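Local coordinates for protein dehydrogenase (Sinorhizobium meliloti, PDB 3UOE) that probably works as an oxidoreductase, as a member of the LDH2/MDH2 (malate/L-lactate dehydrogenase) family, at residues T179-A183 with L195-S200; I134-M140 with A282-D286. All blocks are in the same frame, centred on the assembly; numbering follows the deposited sequence.

Contact 1 of 2, residues T179-A183 with L195-S200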
loop_
_atom_site.group_PDB
_atom_site.type_symbol
_atom_site.label_atom_id
_atom_site.label_comp_id
_atom_site.label_asym_id
_atom_site.label_seq_id
_atom_site.Cartn_x
_atom_site.Cartn_y
_atom_site.Cartn_z
ATOM N N THR A 179 -5.992 11.993 4.188
ATOM C CA THR A 179 -5.928 10.863 5.110
ATOM C C THR A 179 -5.652 9.553 4.367
ATOM O O THR A 179 -5.186 8.582 4.958
ATOM C CB THR A 179 -7.202 10.744 5.968
ATOM O OG1 THR A 179 -8.352 10.723 5.119
ATOM C CG2 THR A 179 -7.308 11.920 6.932
ATOM N N ASN A 180 -5.966 9.542 3.072
ATOM C CA ASN A 180 -5.517 8.512 2.115
ATOM C C ASN A 180 -5.471 7.074 2.602
ATOM O O ASN A 180 -4.393 6.485 2.729
ATOM C CB ASN A 180 -4.157 8.884 1.521
ATOM C CG ASN A 180 -4.186 10.225 0.828
ATOM O OD1 ASN A 180 -5.236 10.876 0.764
ATOM N ND2 ASN A 180 -3.038 10.651 0.302
ATOM N N PRO A 181 -6.649 6.494 2.844
ATOM C CA PRO A 181 -6.740 5.086 3.219
ATOM C C PRO A 181 -6.487 4.186 2.011
ATOM O O PRO A 181 -6.765 4.561 0.856
ATOM C CB PRO A 181 -8.203 4.922 3.656
ATOM C CG PRO A 181 -8.902 6.206 3.328
ATOM C CD PRO A 181 -7.961 7.102 2.585
ATOM N N VAL A 182 -5.957 3.000 2.288
ATOM C CA VAL A 182 -5.959 1.925 1.319
ATOM C C VAL A 182 -6.571 0.688 1.965
ATOM O O VAL A 182 -6.295 0.381 3.120
ATOM C CB VAL A 182 -4.549 1.605 0.824
ATOM C CG1 VAL A 182 -3.631 1.298 2.001
ATOM C CG2 VAL A 182 -4.598 0.435 -0.147
ATOM N N ALA A 183 -7.425 -0.007 1.224
ATOM C CA ALA A 183 -7.999 -1.260 1.702
ATOM C C ALA A 183 -7.644 -2.420 0.767
ATOM O O ALA A 183 -7.617 -2.264 -0.459
ATOM C CB ALA A 183 -9.503 -1.129 1.862
ATOM N N LEU A 195 -7.983 -5.897 4.935
ATOM C CA LEU A 195 -7.152 -4.832 5.478
ATOM C C LEU A 195 -7.705 -3.479 5.060
ATOM O O LEU A 195 -8.027 -3.281 3.891
ATOM C CB LEU A 195 -5.723 -4.966 4.959
ATOM C CG LEU A 195 -4.715 -3.912 5.425
ATOM C CD1 LEU A 195 -4.411 -4.065 6.917
ATOM C CD2 LEU A 195 -3.436 -3.996 4.597
ATOM N N ASP A 196 -7.810 -2.559 6.016
ATOM C CA ASP A 196 -8.277 -1.194 5.765
ATOM C C ASP A 196 -7.537 -0.256 6.710
ATOM O O ASP A 196 -7.679 -0.350 7.921
ATOM C CB ASP A 196 -9.787 -1.091 6.007
ATOM C CG ASP A 196 -10.355 0.282 5.658
ATOM O OD1 ASP A 196 -9.620 1.131 5.099
ATOM O OD2 ASP A 196 -11.553 0.510 5.937
ATOM N N LEU A 197 -6.730 0.643 6.171
ATOM C CA LEU A 197 -5.969 1.520 7.043
ATOM C C LEU A 197 -5.741 2.901 6.455
ATOM O O LEU A 197 -5.404 3.050 5.282
ATOM C CB LEU A 197 -4.636 0.873 7.373
ATOM C CG LEU A 197 -3.770 0.658 6.144
ATOM C CD1 LEU A 197 -2.619 1.636 6.160
ATOM C CD2 LEU A 197 -3.258 -0.762 6.148
ATOM N N ALA A 198 -5.944 3.912 7.289
ATOM C CA ALA A 198 -5.565 5.265 6.945
ATOM C C ALA A 198 -4.057 5.349 7.066
ATOM O O ALA A 198 -3.458 4.734 7.956
ATOM C CB ALA A 198 -6.229 6.267 7.884
ATOM N N THR A 199 -3.441 6.105 6.167
ATOM C CA THR A 199 -2.009 6.335 6.249
ATOM C C THR A 199 -1.710 7.475 7.216
ATOM O O THR A 199 -0.546 7.783 7.485
ATOM C CB THR A 199 -1.411 6.612 4.854
ATOM O OG1 THR A 199 -2.196 7.602 4.188
ATOM C CG2 THR A 199 -1.432 5.341 4.022
ATOM N N SER A 200 -2.763 8.110 7.730
ATOM C CA SER A 200 -2.602 9.050 8.833
ATOM C C SER A 200 -2.659 8.273 10.150
ATOM O O SER A 200 -3.177 7.158 10.200
ATOM C CB SER A 200 -3.670 10.142 8.799
ATOM O OG SER A 200 -4.973 9.586 8.828
#
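Val-182 and Leu-197 face each other as an antiparallel hydrogen-bonded pair. Val-182 N reaches Leu-197 O at 3.0 Å, and Leu-197 N returns to Val-182 O at 3.1 Å, the second bond the straighter at 166°. Leu-197 O also takes a CA-H...O contact from Pro-181 CA at 3.2 Å, which adds to the bond from Val-182 N on the same oxygen.

Thr-199 adds two more bonds. Its hydroxyl OG1 donates to Asn-180 O at 2.9 Å, arriving from above the carbonyl plane. With chi1 at 49°, OG1 sits between its own backbone N and carbonyl carbon, which turns it toward Asn-180 O. The bond from Thr-199 N to Thr-179 O is long and bent (3.3 Å, 139°), but with it one residue holds two successive carbonyls.

The apolar part is small: Val-182 and Leu-197 run side by side on one face, CG1 of Val-182 4.2 Å from CG of Leu-197. On the other face Ala-183 and Asp-196 form a non-hydrogen-bonded pair, with the CB of Ala-183 3.9 Å from OD1 of Asp-196.

The pair belongs to the beta hairpin of strands 182-186 and 193-197. Helix 246-264 lies against Val-182 and Thr-199 and takes the Asn-180 amide at Gly-253 O, strand 156-161 bonds to Ala-183 through Val-159, and Lys-248 of the second subunit bonds to Ala-198 O.

Contact 2 of 2, residues I134-M140 with A282-D286; sequences IRNANHM and ANKGD
Lys-284 reaches Asn-138 and Asp-286 reaches Met-140 by way of unusual torsions. The lysine starts with chi1 at 94° and bends again at chi2 and chi4, so a side chain that leaves its backbone away from 134-140 folds back across it. Its CE passes 3.0 Å from Ala-137 O, and NZ ends 2.7 Å from Asn-138 O, well above that carbonyl's plane. Asp-286, its chi1 at -28°, lays its carboxylate between Ile-134 and selenomethionine Met-140: OD1 lies 3.5 Å from Ile-134 CG2, while the Met-140 CE methyl meets both oxygens from the opposite direction.

OD2 of the same carboxylate is bonded to Ser-161 OG, and it also makes a salt bridge with Lys-284, a weak hydrogen bond of 3.3 Å from NZ to OD2. The buried ammonium is thus shared between a carbonyl and a carboxylate.

On the backbone, Ile-134 and Asp-286 make a close antiparallel hydrogen-bonded pair, N of Ile-134 to O of Asp-286 being 2.8 Å and nearly straight. Further along, direct backbone bonding gives way to bridging water. One molecule links Asn-136 N to Lys-284 O, and a second donates to both Asn-136 OD1 and Ala-282 O, while the Asn-136 amide nitrogen bonds to Asp-103.

Met-113 of helix 109-127 packs on Ile-134, Met-140 and Asp-286. The whole is a pairing of two neighbouring antiparallel strands, 129-137 and 285-291, in the interior of the mixed sheet, where the chain turns a corner at Asn-136.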
loop_
_atom_site.group_PDB
_atom_site.type_symbol
_atom_site.label_atom_id
_atom_site.label_comp_id
_atom_site.label_asym_id
_atom_site.label_seq_id
_atom_site.Cartn_x
_atom_site.Cartn_y
_atom_site.Cartn_z
ATOM N N ILE A 134 -11.901 6.817 -10.391
ATOM C CA ILE A 134 -13.097 7.631 -10.193
ATOM C C ILE A 134 -12.773 9.057 -9.787
ATOM O O ILE A 134 -11.931 9.290 -8.922
ATOM C CB ILE A 134 -13.992 7.033 -9.071
ATOM C CG1 ILE A 134 -14.350 5.575 -9.373
ATOM C CG2 ILE A 134 -15.240 7.879 -8.859
ATOM C CD1 ILE A 134 -14.701 4.779 -8.129
ATOM N N ARG A 135 -13.461 10.007 -10.410
ATOM C CA ARG A 135 -13.380 11.409 -10.030
ATOM C C ARG A 135 -14.804 11.913 -9.846
ATOM O O ARG A 135 -15.756 11.219 -10.199
ATOM C CB ARG A 135 -12.659 12.231 -11.108
ATOM C CG ARG A 135 -13.439 12.371 -12.412
ATOM C CD ARG A 135 -12.548 12.844 -13.555
ATOM N NE ARG A 135 -13.298 13.080 -14.784
ATOM C CZ ARG A 135 -13.559 12.153 -15.707
ATOM N NH1 ARG A 135 -13.134 10.901 -15.551
ATOM N NH2 ARG A 135 -14.261 12.475 -16.789
ATOM N N ASN A 136 -14.948 13.107 -9.281
ATOM C CA ASN A 136 -16.249 13.762 -9.185
ATOM C C ASN A 136 -17.306 12.870 -8.532
ATOM O O ASN A 136 -18.457 12.816 -8.981
ATOM C CB ASN A 136 -16.700 14.227 -10.577
ATOM C CG ASN A 136 -17.794 15.290 -10.528
ATOM O OD1 ASN A 136 -17.898 16.055 -9.572
ATOM N ND2 ASN A 136 -18.607 15.345 -11.577
ATOM N N ALA A 137 -16.898 12.165 -7.477
ATOM C CA ALA A 137 -17.814 11.402 -6.626
ATOM C C ALA A 137 -17.681 11.848 -5.170
ATOM O O ALA A 137 -16.639 12.336 -4.763
ATOM C CB ALA A 137 -17.544 9.907 -6.744
ATOM N N ASN A 138 -18.738 11.664 -4.385
ATOM C CA ASN A 138 -18.698 12.007 -2.978
ATOM C C ASN A 138 -18.010 10.950 -2.133
ATOM O O ASN A 138 -17.543 9.930 -2.628
ATOM C CB ASN A 138 -20.102 12.274 -2.418
ATOM C CG ASN A 138 -20.643 13.629 -2.828
ATOM O OD1 ASN A 138 -20.543 14.607 -2.075
ATOM N ND2 ASN A 138 -21.214 13.701 -4.028
ATOM N N HIS A 139 -17.973 11.222 -0.839
ATOM C CA HIS A 139 -17.160 10.479 0.109
ATOM C C HIS A 139 -17.538 9.007 0.107
ATOM O O HIS A 139 -18.720 8.660 0.082
ATOM C CB HIS A 139 -17.330 11.092 1.503
ATOM C CG HIS A 139 -16.343 10.595 2.509
ATOM N ND1 HIS A 139 -16.653 9.628 3.439
ATOM C CD2 HIS A 139 -15.055 10.940 2.742
ATOM C CE1 HIS A 139 -15.597 9.395 4.195
ATOM N NE2 HIS A 139 -14.612 10.171 3.788
HETATM N N MSE A 140 -16.518 8.154 0.138
HETATM C CA MSE A 140 -16.678 6.711 -0.019
HETATM C C MSE A 140 -17.020 5.997 1.280
HETATM O O MSE A 140 -17.423 4.832 1.277
HETATM C CB MSE A 140 -15.380 6.115 -0.565
HETATM C CG MSE A 140 -15.120 6.493 -1.993
HETATM SE SE MSE A 140 -16.514 5.710 -3.107
HETATM C CE MSE A 140 -16.455 7.015 -4.587
ATOM N N ALA A 282 -17.203 17.887 -4.592
ATOM C CA ALA A 282 -16.261 16.877 -4.134
ATOM C C ALA A 282 -15.272 16.609 -5.273
ATOM O O ALA A 282 -15.676 16.191 -6.352
ATOM C CB ALA A 282 -16.997 15.621 -3.728
ATOM N N ASN A 283 -13.990 16.892 -5.057
ATOM C CA ASN A 283 -12.998 16.789 -6.137
ATOM C C ASN A 283 -11.789 15.918 -5.782
ATOM O O ASN A 283 -10.700 16.090 -6.332
ATOM C CB ASN A 283 -12.533 18.180 -6.586
ATOM C CG ASN A 283 -11.899 18.970 -5.458
ATOM O OD1 ASN A 283 -12.054 18.627 -4.293
ATOM N ND2 ASN A 283 -11.165 20.024 -5.801
ATOM N N LYS A 284 -11.994 15.000 -4.840
ATOM C CA LYS A 284 -11.011 13.981 -4.508
ATOM C C LYS A 284 -11.153 12.824 -5.512
ATOM O O LYS A 284 -12.040 12.851 -6.378
ATOM C CB LYS A 284 -11.204 13.508 -3.055
ATOM C CG LYS A 284 -12.065 12.268 -2.877
ATOM C CD LYS A 284 -13.488 12.473 -3.298
ATOM C CE LYS A 284 -14.143 11.142 -3.704
ATOM N NZ LYS A 284 -14.863 10.516 -2.589
ATOM N N GLY A 285 -10.277 11.828 -5.423
ATOM C CA GLY A 285 -10.335 10.697 -6.334
ATOM C C GLY A 285 -10.355 9.367 -5.601
ATOM O O GLY A 285 -10.081 9.306 -4.403
ATOM N N ASP A 286 -10.689 8.304 -6.329
ATOM C CA ASP A 286 -10.714 6.946 -5.790
ATOM C C ASP A 286 -10.228 5.992 -6.864
ATOM O O ASP A 286 -10.452 6.219 -8.048
ATOM C CB ASP A 286 -12.121 6.527 -5.359
ATOM C CG ASP A 286 -12.982 7.706 -4.945
ATOM O OD1 ASP A 286 -13.523 8.382 -5.844
ATOM O OD2 ASP A 286 -13.108 7.959 -3.727
HETATM O O HOH W 1 -12.732 14.375 -8.474
HETATM O O HOH W 2 -18.331 15.909 -7.014
HETATM O O HOH W 3 -13.700 8.985 0.052
#

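Both contacts lie on the same seven-stranded mixed sheet, their centres 16 Å apart and their nearest atoms about 6 Å apart, without touching. Contact 2 joins strands 129-137 and 285-291; contact 1 joins 182-186 and 193-197. Strand 156-161 stands between the two pairs and connects them. Along the chain contact 1 is nested inside the loop that contact 2 closes: a local hairpin, its segments 12 residues apart, against a pairing that spans 142. The long closure and the short hairpin thus meet in one sheet within the malate/L-lactate dehydrogenase family region, the hairpin side reaching the second subunit.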